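Local coordinates for protein cysteine protease-like VirA (Shigella flexneri, PDB 3EB8) that acts as a secreted virulence effector required for bacterial entry into epithelial cells and for later spread within and between them, at residues Leu177-Asn180 / Glu181-Ser185. Residues are numbered along the deposited sequence; the frame is centred on the assembly and turned at random.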
ATOM      1  N   LEU A 177     -21.636   5.613 -10.116  1.00 54.03           N
ATOM      2  CA  LEU A 177     -21.415   6.714  -9.191  1.00 53.44           C
ATOM      3  C   LEU A 177     -21.249   8.011  -9.976  1.00 55.15           C
ATOM      4  O   LEU A 177     -21.156   9.081  -9.392  1.00 55.08           O
ATOM      5  CB  LEU A 177     -20.179   6.469  -8.330  1.00 51.66           C
ATOM      6  CG  LEU A 177     -20.325   5.466  -7.173  1.00 63.22           C
ATOM      7  CD1 LEU A 177     -18.965   5.037  -6.638  1.00 49.19           C
ATOM      8  CD2 LEU A 177     -21.182   6.034  -6.043  1.00 50.81           C
ATOM      9  N   GLY A 178     -21.187   7.904 -11.302  1.00 55.78           N
ATOM     10  CA  GLY A 178     -21.122   9.072 -12.161  1.00 57.37           C
ATOM     11  C   GLY A 178     -19.727   9.651 -12.299  1.00 78.64           C
ATOM     12  O   GLY A 178     -19.549  10.768 -12.804  1.00 60.28           O
ATOM     13  N   ILE A 179     -18.726   8.899 -11.851  1.00 55.36           N
ATOM     14  CA  ILE A 179     -17.348   9.334 -12.020  1.00 72.43           C
ATOM     15  C   ILE A 179     -16.903   9.136 -13.476  1.00 73.97           C
ATOM     16  O   ILE A 179     -16.738   8.002 -13.945  1.00 70.05           O
ATOM     17  CB  ILE A 179     -16.381   8.608 -11.049  1.00 55.30           C
ATOM     18  CG1 ILE A 179     -16.731   8.931  -9.586  1.00 52.14           C
ATOM     19  CG2 ILE A 179     -14.953   8.994 -11.356  1.00 53.62           C
ATOM     20  CD1 ILE A 179     -15.967   8.112  -8.544  1.00 50.43           C
ATOM     21  N   ASN A 180     -16.741  10.246 -14.191  1.00 75.65           N
ATOM     22  CA  ASN A 180     -16.147  10.215 -15.524  1.00 79.19           C
ATOM     23  C   ASN A 180     -15.145  11.342 -15.747  1.00 87.11           C
ATOM     24  O   ASN A 180     -14.648  11.949 -14.789  1.00 89.60           O
ATOM     25  CB  ASN A 180     -17.211  10.190 -16.628  1.00 75.53           C
ATOM     26  CG  ASN A 180     -18.158  11.363 -16.552  1.00 79.75           C
ATOM     27  OD1 ASN A 180     -17.739  12.508 -16.373  1.00 88.60           O
ATOM     28  ND2 ASN A 180     -19.451  11.084 -16.695  1.00 76.54           N
ATOM     29  N   GLU A 181     -14.858  11.619 -17.015  1.00 84.40           N
ATOM     30  CA  GLU A 181     -13.771  12.521 -17.369  1.00 80.23           C
ATOM     31  C   GLU A 181     -14.124  13.979 -17.128  1.00 84.09           C
ATOM     32  O   GLU A 181     -13.233  14.820 -17.000  1.00 95.72           O
ATOM     33  CB  GLU A 181     -13.318  12.299 -18.817  1.00 91.77           C
ATOM     34  CG  GLU A 181     -14.383  12.575 -19.875  1.00104.29           C
ATOM     35  CD  GLU A 181     -15.170  11.338 -20.300  1.00 94.89           C
ATOM     36  OE1 GLU A 181     -15.330  10.401 -19.482  1.00 89.71           O
ATOM     37  OE2 GLU A 181     -15.642  11.317 -21.460  1.00 83.21           O
ATOM     38  N   PHE A 182     -15.417  14.280 -17.055  1.00 76.14           N
ATOM     39  CA  PHE A 182     -15.844  15.646 -16.736  1.00 94.41           C
ATOM     40  C   PHE A 182     -16.905  15.751 -15.625  1.00 91.17           C
ATOM     41  O   PHE A 182     -17.920  16.425 -15.793  1.00 93.13           O
ATOM     42  CB  PHE A 182     -16.294  16.404 -18.003  1.00112.64           C
ATOM     43  CG  PHE A 182     -16.675  15.509 -19.169  1.00117.24           C
ATOM     44  CD1 PHE A 182     -17.721  14.596 -19.060  1.00111.61           C
ATOM     45  CD2 PHE A 182     -16.000  15.608 -20.386  1.00108.58           C
ATOM     46  CE1 PHE A 182     -18.071  13.785 -20.136  1.00106.71           C
ATOM     47  CE2 PHE A 182     -16.348  14.800 -21.466  1.00105.04           C
ATOM     48  CZ  PHE A 182     -17.384  13.890 -21.342  1.00100.08           C
ATOM     49  N   ILE A 183     -16.662  15.115 -14.481  1.00 84.02           N
ATOM     50  CA  ILE A 183     -17.682  15.054 -13.433  1.00 69.58           C
ATOM     51  C   ILE A 183     -17.801  16.328 -12.606  1.00 76.18           C
ATOM     52  O   ILE A 183     -18.878  16.632 -12.090  1.00 96.52           O
ATOM     53  CB  ILE A 183     -17.507  13.827 -12.496  1.00 79.73           C
ATOM     54  CG1 ILE A 183     -18.342  14.005 -11.210  1.00 66.62           C
ATOM     55  CG2 ILE A 183     -16.032  13.577 -12.201  1.00 75.65           C
ATOM     56  CD1 ILE A 183     -18.272  12.821 -10.243  1.00 56.73           C
ATOM     57  N   ASP A 184     -16.702  17.069 -12.499  1.00 67.14           N
ATOM     58  CA  ASP A 184     -16.619  18.264 -11.632  1.00 68.41           C
ATOM     59  C   ASP A 184     -16.007  17.890 -10.284  1.00 62.53           C
ATOM     60  O   ASP A 184     -16.589  17.144  -9.504  1.00 60.66           O
ATOM     61  CB  ASP A 184     -17.963  18.986 -11.436  1.00 70.74           C
ATOM     62  CG  ASP A 184     -17.828  20.277 -10.605  1.00 85.81           C
ATOM     63  OD1 ASP A 184     -17.267  21.269 -11.117  1.00 86.29           O
ATOM     64  OD2 ASP A 184     -18.284  20.308  -9.438  1.00 76.43           O
ATOM     65  N   SER A 185     -14.824  18.435 -10.044  1.00 62.96           N
ATOM     66  CA  SER A 185     -13.959  18.038  -8.957  1.00 67.49           C
ATOM     67  C   SER A 185     -14.635  18.174  -7.598  1.00 65.53           C
ATOM     68  O   SER A 185     -14.447  17.336  -6.726  1.00 62.30           O
ATOM     69  CB  SER A 185     -12.699  18.904  -8.992  1.00 62.58           C
ATOM     70  OG  SER A 185     -12.920  20.141  -8.332  1.00 93.10           O
TER
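Glu181 folds its side chain back alongside Asn180, the bend at chi2 bringing Glu181 OE1 to 3.4 Å from Asn180 CB, a van der Waals approach with no hydrogen bond between the two side chains. Separately, Glu181 CG lies over the centre of the Phe182 ring, 3.3 Å above its plane, so this one methylene sits against a face of the phenyl group. At Phe182 the backbone takes over: Phe182 N donates to Asn180 OD1 at 3.0 Å, with a moderately bent N-H...O angle of 145°. Asn180 CG stands between the backbone N and the carbonyl carbon (chi1 57°), which sets the amide beside the following backbone, and the turn about chi2 points OD1 at this N-H; the donor lies 21° off the carbonyl plane. A side-chain oxygen accepting from the N-H two residues on defines an Asx turn, which here fixes the chain from Asn180 to Phe182 in a loop between helices 167-176 and 194-204. Asn180 OD1 also lies 3.4 Å from Phe182 CD1, approaching the ring obliquely. This turn follows the Schellman motif that ends helix 167-176, in which Gly178 adopts positive phi, and its last residue, Phe182, is the first of the region assigned to tubulin binding. Ile183 then points back across the bend, and its two branches divide the work. Ile183 CG2 packs 3.4 Å from Asn180 O, while the longer branch carries Ile183 CD1 to 3.5 Å from Gly178 O and 4.2 Å from Ile179 CG1. Ile179 and Ile183 both also touch Trp141 of helix 140-149 and Leu189. Further along, Ser185 O makes a weak hydrogen bond to Ser335 OG at the start of helix 335-341.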